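Long-range contact in aminotransferase, class III (Thermomicrobium roseum, PDB 6IO1), which is an (S)-enantioselective omega-transaminase that probably transfers amino groups by means of a pyridoxal 5'-phosphate cofactor: residues Glu360-Tyr369 / Ile439-Leu450. Residues are numbered along the deposited sequence; the frame is centred on the assembly and turned at random.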
loop_
_atom_site.group_PDB
_atom_site.type_symbol
_atom_site.label_atom_id
_atom_site.label_comp_id
_atom_site.label_asym_id
_atom_site.label_seq_id
_atom_site.Cartn_x
_atom_site.Cartn_y
_atom_site.Cartn_z
ATOM N N GLU B 360 5.912 -33.245 -15.562
ATOM C CA GLU B 360 4.721 -33.586 -16.332
ATOM C C GLU B 360 4.410 -32.532 -17.393
ATOM O O GLU B 360 4.061 -32.878 -18.527
ATOM C CB GLU B 360 3.536 -33.792 -15.391
ATOM C CG GLU B 360 3.713 -34.964 -14.432
ATOM C CD GLU B 360 4.062 -36.255 -15.151
ATOM O OE1 GLU B 360 3.375 -36.592 -16.138
ATOM O OE2 GLU B 360 5.026 -36.929 -14.732
ATOM N N LEU B 361 4.501 -31.246 -17.042
ATOM C CA LEU B 361 4.207 -30.178 -17.993
ATOM C C LEU B 361 5.241 -30.076 -19.110
ATOM O O LEU B 361 4.907 -29.616 -20.207
ATOM C CB LEU B 361 4.102 -28.841 -17.258
ATOM C CG LEU B 361 2.887 -28.659 -16.346
ATOM C CD1 LEU B 361 3.100 -27.475 -15.420
ATOM C CD2 LEU B 361 1.609 -28.492 -17.153
ATOM N N LYS B 362 6.485 -30.498 -18.872
ATOM C CA LYS B 362 7.494 -30.413 -19.922
ATOM C C LYS B 362 7.172 -31.299 -21.104
ATOM O O LYS B 362 7.724 -31.086 -22.190
ATOM C CB LYS B 362 8.857 -30.821 -19.371
ATOM C CG LYS B 362 9.773 -29.660 -19.246
ATOM C CD LYS B 362 11.015 -30.018 -18.491
ATOM C CE LYS B 362 12.200 -29.304 -19.101
ATOM N NZ LYS B 362 11.912 -27.857 -19.322
ATOM N N ARG B 363 6.298 -32.273 -20.856
ATOM C CA ARG B 363 5.813 -33.188 -21.912
ATOM C C ARG B 363 5.084 -32.303 -22.923
ATOM O O ARG B 363 5.189 -32.576 -24.135
ATOM C CB ARG B 363 4.862 -34.220 -21.298
ATOM C CG ARG B 363 4.578 -35.419 -22.193
ATOM C CD ARG B 363 3.866 -36.528 -21.441
ATOM N NE ARG B 363 3.840 -37.779 -22.185
ATOM C CZ ARG B 363 3.422 -38.939 -21.691
ATOM N NH1 ARG B 363 2.993 -39.011 -20.442
ATOM N NH2 ARG B 363 3.437 -40.023 -22.445
ATOM N N LEU B 364 4.405 -31.258 -22.432
ATOM C CA LEU B 364 3.630 -30.413 -23.347
ATOM C C LEU B 364 4.518 -29.845 -24.445
ATOM O O LEU B 364 4.017 -29.362 -25.468
ATOM C CB LEU B 364 2.947 -29.262 -22.598
ATOM C CG LEU B 364 1.740 -29.577 -21.717
ATOM C CD1 LEU B 364 1.347 -28.325 -20.946
ATOM C CD2 LEU B 364 0.594 -30.056 -22.574
ATOM N N GLU B 365 5.834 -29.888 -24.238
ATOM C CA GLU B 365 6.784 -29.431 -25.235
ATOM C C GLU B 365 6.768 -30.300 -26.478
ATOM O O GLU B 365 7.352 -29.906 -27.489
ATOM C CB GLU B 365 8.199 -29.389 -24.648
ATOM C CG GLU B 365 8.474 -28.171 -23.771
ATOM C CD GLU B 365 9.877 -28.170 -23.188
ATOM O OE1 GLU B 365 10.560 -29.210 -23.287
ATOM O OE2 GLU B 365 10.294 -27.132 -22.630
ATOM N N GLU B 366 6.123 -31.467 -26.424
ATOM C CA GLU B 366 5.911 -32.271 -27.620
ATOM C C GLU B 366 4.963 -31.600 -28.607
ATOM O O GLU B 366 4.961 -31.962 -29.789
ATOM C CB GLU B 366 5.365 -33.642 -27.225
ATOM C CG GLU B 366 6.318 -34.472 -26.389
ATOM C CD GLU B 366 5.656 -35.698 -25.794
ATOM O OE1 GLU B 366 6.288 -36.362 -24.948
ATOM O OE2 GLU B 366 4.503 -35.996 -26.174
ATOM N N ARG B 367 4.153 -30.652 -28.151
ATOM C CA ARG B 367 3.209 -29.980 -29.027
ATOM C C ARG B 367 3.910 -28.904 -29.857
ATOM O O ARG B 367 4.846 -28.255 -29.385
ATOM C CB ARG B 367 2.081 -29.363 -28.206
ATOM C CG ARG B 367 1.447 -30.368 -27.255
ATOM C CD ARG B 367 0.226 -29.823 -26.542
ATOM N NE ARG B 367 -0.387 -30.851 -25.704
ATOM C CZ ARG B 367 -1.621 -30.790 -25.218
ATOM N NH1 ARG B 367 -2.393 -29.746 -25.485
ATOM N NH2 ARG B 367 -2.086 -31.779 -24.465
ATOM N N PRO B 368 3.474 -28.701 -31.105
ATOM C CA PRO B 368 4.156 -27.722 -31.970
ATOM C C PRO B 368 4.019 -26.283 -31.506
ATOM O O PRO B 368 4.807 -25.437 -31.949
ATOM C CB PRO B 368 3.486 -27.929 -33.338
ATOM C CG PRO B 368 2.176 -28.569 -33.038
ATOM C CD PRO B 368 2.375 -29.390 -31.799
ATOM N N TYR B 369 3.057 -25.969 -30.641
ATOM C CA TYR B 369 2.809 -24.593 -30.232
ATOM C C TYR B 369 3.355 -24.268 -28.845
ATOM O O TYR B 369 3.089 -23.179 -28.329
ATOM C CB TYR B 369 1.311 -24.280 -30.292
ATOM C CG TYR B 369 0.411 -25.329 -29.675
ATOM C CD1 TYR B 369 0.277 -25.438 -28.297
ATOM C CD2 TYR B 369 -0.319 -26.200 -30.474
ATOM C CE1 TYR B 369 -0.551 -26.390 -27.732
ATOM C CE2 TYR B 369 -1.149 -27.155 -29.918
ATOM C CZ TYR B 369 -1.262 -27.245 -28.548
ATOM O OH TYR B 369 -2.089 -28.194 -27.992
ATOM N N ILE B 439 -2.627 -30.238 -14.244
ATOM C CA ILE B 439 -1.906 -30.552 -15.477
ATOM C C ILE B 439 -2.888 -30.843 -16.602
ATOM O O ILE B 439 -2.769 -30.328 -17.722
ATOM C CB ILE B 439 -0.916 -31.713 -15.255
ATOM C CG1 ILE B 439 0.192 -31.294 -14.292
ATOM C CG2 ILE B 439 -0.178 -31.991 -16.511
ATOM C CD1 ILE B 439 0.825 -32.467 -13.567
ATOM N N GLU B 440 -3.841 -31.737 -16.311
ATOM C CA GLU B 440 -4.841 -32.194 -17.316
ATOM C C GLU B 440 -5.679 -31.002 -17.787
ATOM O O GLU B 440 -5.898 -30.882 -19.008
ATOM C CB GLU B 440 -5.736 -33.276 -16.707
ATOM C CG GLU B 440 -4.999 -34.566 -16.400
ATOM C CD GLU B 440 -4.448 -35.289 -17.618
ATOM O OE1 GLU B 440 -4.719 -34.835 -18.746
ATOM O OE2 GLU B 440 -3.749 -36.305 -17.434
ATOM N N GLY B 441 -6.093 -30.143 -16.855
ATOM C CA GLY B 441 -6.863 -28.959 -17.215
ATOM C C GLY B 441 -6.081 -28.051 -18.148
ATOM O O GLY B 441 -6.616 -27.581 -19.157
ATOM N N VAL B 442 -4.803 -27.799 -17.832
ATOM C CA VAL B 442 -3.995 -26.919 -18.675
ATOM C C VAL B 442 -3.827 -27.514 -20.068
ATOM O O VAL B 442 -3.971 -26.812 -21.080
ATOM C CB VAL B 442 -2.635 -26.648 -18.005
ATOM C CG1 VAL B 442 -1.655 -26.033 -19.004
ATOM C CG2 VAL B 442 -2.811 -25.739 -16.798
ATOM N N ALA B 443 -3.524 -28.813 -20.145
ATOM C CA ALA B 443 -3.337 -29.459 -21.443
ATOM C C ALA B 443 -4.613 -29.399 -22.275
ATOM O O ALA B 443 -4.579 -29.083 -23.472
ATOM C CB ALA B 443 -2.893 -30.907 -21.245
ATOM N N ALA B 444 -5.745 -29.682 -21.624
ATOM C CA ALA B 444 -7.065 -29.656 -22.295
ATOM C C ALA B 444 -7.374 -28.233 -22.779
ATOM O O ALA B 444 -7.848 -28.090 -23.924
ATOM C CB ALA B 444 -8.124 -30.151 -21.341
ATOM N N ALA B 445 -7.079 -27.223 -21.951
ATOM C CA ALA B 445 -7.346 -25.810 -22.315
ATOM C C ALA B 445 -6.513 -25.431 -23.544
ATOM O O ALA B 445 -7.065 -24.794 -24.462
ATOM C CB ALA B 445 -7.028 -24.919 -21.140
ATOM N N LEU B 446 -5.243 -25.849 -23.568
ATOM C CA LEU B 446 -4.353 -25.577 -24.691
ATOM C C LEU B 446 -4.858 -26.256 -25.957
ATOM O O LEU B 446 -4.830 -25.666 -27.045
ATOM C CB LEU B 446 -2.933 -26.040 -24.364
ATOM C CG LEU B 446 -2.092 -25.152 -23.443
ATOM C CD1 LEU B 446 -0.913 -25.935 -22.883
ATOM C CD2 LEU B 446 -1.612 -23.910 -24.178
ATOM N N SER B 447 -5.325 -27.502 -25.832
ATOM C CA SER B 447 -5.897 -28.200 -26.980
ATOM C C SER B 447 -7.153 -27.501 -27.487
ATOM O O SER B 447 -7.379 -27.414 -28.697
ATOM C CB SER B 447 -6.199 -29.651 -26.612
ATOM O OG SER B 447 -5.004 -30.380 -26.395
ATOM N N ASP B 448 -7.997 -27.017 -26.574
ATOM C CA ASP B 448 -9.210 -26.319 -26.986
ATOM C C ASP B 448 -8.876 -25.097 -27.827
ATOM O O ASP B 448 -9.488 -24.860 -28.876
ATOM C CB ASP B 448 -10.034 -25.913 -25.764
ATOM C CG ASP B 448 -10.496 -27.100 -24.952
ATOM O OD1 ASP B 448 -10.537 -28.220 -25.502
ATOM O OD2 ASP B 448 -10.820 -26.913 -23.759
ATOM N N VAL B 449 -7.893 -24.312 -27.388
ATOM C CA VAL B 449 -7.623 -23.059 -28.087
ATOM C C VAL B 449 -6.836 -23.301 -29.372
ATOM O O VAL B 449 -7.132 -22.701 -30.411
ATOM C CB VAL B 449 -6.903 -22.067 -27.161
ATOM C CG1 VAL B 449 -6.479 -20.844 -27.950
ATOM C CG2 VAL B 449 -7.814 -21.668 -26.013
ATOM N N LEU B 450 -5.833 -24.182 -29.338
ATOM C CA LEU B 450 -4.916 -24.315 -30.460
ATOM C C LEU B 450 -4.941 -25.677 -31.141
ATOM O O LEU B 450 -4.232 -25.853 -32.137
ATOM C CB LEU B 450 -3.477 -24.018 -30.002
ATOM C CG LEU B 450 -3.299 -22.736 -29.182
ATOM C CD1 LEU B 450 -2.074 -22.822 -28.285
ATOM C CD2 LEU B 450 -3.210 -21.523 -30.093
#
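Tyr369 lays its ring over Leu450 near the end of helix 432-450. Leu450 CB sits almost above the centre of the Tyr369 ring, 3.9 Å from the centroid and 13° off the normal, a CH-pi contact. Leu450 CD1 covers the same face nearer Tyr369 CD1, at 3.5 Å. The CB of Arg367 lies over the opposite face, toward the rim. With CG between the backbone N and the carbonyl carbon (chi1 46°), the ring is sandwiched between Arg367 CB and Leu450.

The Arg367 chain runs extended from CG to NE and brings NH1 to the helix backbone. Arg367 NH1 donates to Ala443 O at 3.0 Å, with a bent N-H...O angle of 146°. Arg367 NH1 also donates to Tyr369 OH at 3.0 Å. Ala443 O further accepts from Ser447 N and Ser447 OG, so three donors grip one carbonyl. Leu364 CD2 lies over one face of the Arg367 guanidinium, toward its rim, and meets Ala443 CB at 3.8 Å. Leu364 CD1 touches Leu446 CD1, also at 3.8 Å. Farther along, Ile439 CD1 presses on Glu360 CB at 3.5 Å.

Tyr369 OH also forms a hydrogen bond with Asp451 O. With an alanine here, Arg367 NH1 and Asp451 O would probably each lose a hydroxyl partner.

In this class-III aminotransferase fold, the connection from helix 346-361 through 3-10 segment 364-366 to edge strand 370-376 packs on helix 432-450.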